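Local coordinates for flagellar protein FlgA (Thermotoga maritima, PDB 3FRN) that probably acts as a periplasmic chaperone for assembly of the P-ring of the flagellar basal body, at residues L18-D21 / D22-E26. Numbering follows the deposited sequence.
Sequences LFLD and DITIE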
loop_
_atom_site.group_PDB
_atom_site.type_symbol
_atom_site.label_atom_id
_atom_site.label_comp_id
_atom_site.label_asym_id
_atom_site.label_seq_id
_atom_site.Cartn_x
_atom_site.Cartn_y
_atom_site.Cartn_z
ATOM N N LEU A 18 -8.211 5.582 28.299
ATOM C CA LEU A 18 -9.184 4.570 27.890
ATOM C C LEU A 18 -9.120 3.357 28.804
ATOM O O LEU A 18 -8.038 2.863 29.111
ATOM C CB LEU A 18 -8.929 4.132 26.448
ATOM C CG LEU A 18 -9.715 2.955 25.861
ATOM C CD1 LEU A 18 -11.066 3.404 25.346
ATOM C CD2 LEU A 18 -8.910 2.337 24.745
ATOM N N PHE A 19 -10.291 2.888 29.230
ATOM C CA PHE A 19 -10.403 1.704 30.064
ATOM C C PHE A 19 -11.187 0.634 29.333
ATOM O O PHE A 19 -12.030 0.945 28.494
ATOM C CB PHE A 19 -11.124 2.031 31.371
ATOM C CG PHE A 19 -10.414 3.037 32.229
ATOM C CD1 PHE A 19 -9.378 2.648 33.067
ATOM C CD2 PHE A 19 -10.800 4.370 32.220
ATOM C CE1 PHE A 19 -8.727 3.571 33.871
ATOM C CE2 PHE A 19 -10.158 5.300 33.027
ATOM C CZ PHE A 19 -9.119 4.898 33.853
ATOM N N LEU A 20 -10.919 -0.623 29.681
ATOM C CA LEU A 20 -11.604 -1.780 29.105
ATOM C C LEU A 20 -13.132 -1.631 29.027
ATOM O O LEU A 20 -13.728 -1.971 28.007
ATOM C CB LEU A 20 -11.234 -3.045 29.887
ATOM C CG LEU A 20 -11.778 -4.391 29.410
ATOM C CD1 LEU A 20 -11.255 -4.740 28.022
ATOM C CD2 LEU A 20 -11.408 -5.462 30.411
ATOM N N ASP A 21 -13.748 -1.106 30.089
ATOM C CA ASP A 21 -15.199 -0.873 30.138
ATOM C C ASP A 21 -15.724 -0.050 28.962
ATOM O O ASP A 21 -16.868 -0.235 28.531
ATOM C CB ASP A 21 -15.594 -0.181 31.445
ATOM C CG ASP A 21 -17.107 -0.090 31.629
ATOM O OD1 ASP A 21 -17.610 1.036 31.835
ATOM O OD2 ASP A 21 -17.795 -1.134 31.555
ATOM N N ASP A 22 -14.884 0.856 28.457
ATOM C CA ASP A 22 -15.231 1.724 27.330
ATOM C C ASP A 22 -15.402 0.960 26.018
ATOM O O ASP A 22 -16.213 1.350 25.177
ATOM C CB ASP A 22 -14.177 2.827 27.148
ATOM C CG ASP A 22 -14.052 3.730 28.363
ATOM O OD1 ASP A 22 -15.086 4.006 29.007
ATOM O OD2 ASP A 22 -12.923 4.174 28.669
ATOM N N ILE A 23 -14.650 -0.128 25.850
ATOM C CA ILE A 23 -14.708 -0.910 24.610
ATOM C C ILE A 23 -15.399 -2.269 24.730
ATOM O O ILE A 23 -15.237 -3.121 23.857
ATOM C CB ILE A 23 -13.310 -1.118 23.988
ATOM C CG1 ILE A 23 -12.419 -1.930 24.927
ATOM C CG2 ILE A 23 -12.674 0.217 23.641
ATOM C CD1 ILE A 23 -10.991 -1.992 24.484
ATOM N N THR A 24 -16.153 -2.477 25.805
ATOM C CA THR A 24 -16.935 -3.703 25.959
ATOM C C THR A 24 -18.427 -3.396 26.049
ATOM O O THR A 24 -18.820 -2.319 26.496
ATOM C CB THR A 24 -16.501 -4.548 27.191
ATOM O OG1 THR A 24 -16.489 -3.730 28.369
ATOM C CG2 THR A 24 -15.119 -5.147 26.972
ATOM N N ILE A 25 -19.247 -4.346 25.616
ATOM C CA ILE A 25 -20.697 -4.199 25.665
ATOM C C ILE A 25 -21.227 -4.344 27.101
ATOM O O ILE A 25 -22.104 -3.588 27.520
ATOM C CB ILE A 25 -21.400 -5.179 24.681
ATOM C CG1 ILE A 25 -20.997 -4.845 23.240
ATOM C CG2 ILE A 25 -22.920 -5.127 24.832
ATOM C CD1 ILE A 25 -21.684 -5.684 22.184
ATOM N N GLU A 26 -20.677 -5.294 27.854
ATOM C CA GLU A 26 -21.054 -5.476 29.260
ATOM C C GLU A 26 -20.258 -4.566 30.198
ATOM O O GLU A 26 -19.149 -4.138 29.872
ATOM C CB GLU A 26 -20.920 -6.944 29.692
ATOM C CG GLU A 26 -19.618 -7.617 29.276
ATOM C CD GLU A 26 -19.776 -8.482 28.039
ATOM O OE1 GLU A 26 -19.419 -8.023 26.934
ATOM O OE2 GLU A 26 -20.270 -9.623 28.172
#
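Asp22 turns its carboxylate back to the backbone of Phe19. Phe19 N donates to Asp22 OD2 at 3.0 Å, almost straight at 171°, and meets the oxygen from above the carboxylate plane. CG of Asp22 lies beside its own backbone N (chi1 -61°). That N donates in return to Phe19 O at 2.9 Å, so the two residues are joined twice. The Phe19 side chain runs alongside that of Asp22, with OD2 at the ring edge and the ring and carboxylate planes 62° apart. An alanine in place of Asp22 would probably leave Phe19 N without this acceptor and the start of the turn less firmly held. Leu18 slides past Asp22 in the opposite direction, its CD1 3.6 Å from Asp22 CB. The same methyl meets Ile23 CG2 at 4.0 Å. Leu20 CD1 lies 4.0 Å from Thr24 CG2, the two side chains crossing at a slant. Leu11 of strand 10-13 touches both Leu18 and Ile23. Ile23 N donates to Leu20 O, and Thr24 OG1 to Glu26 O. Asp21 OD1 salt-bridges Lys27; its OD2 accepts from Val28 N. Successive i to i+3 backbone bonds make this a short 3-10 turn after strand 16-18, in the FlgA N-terminal domain-like region.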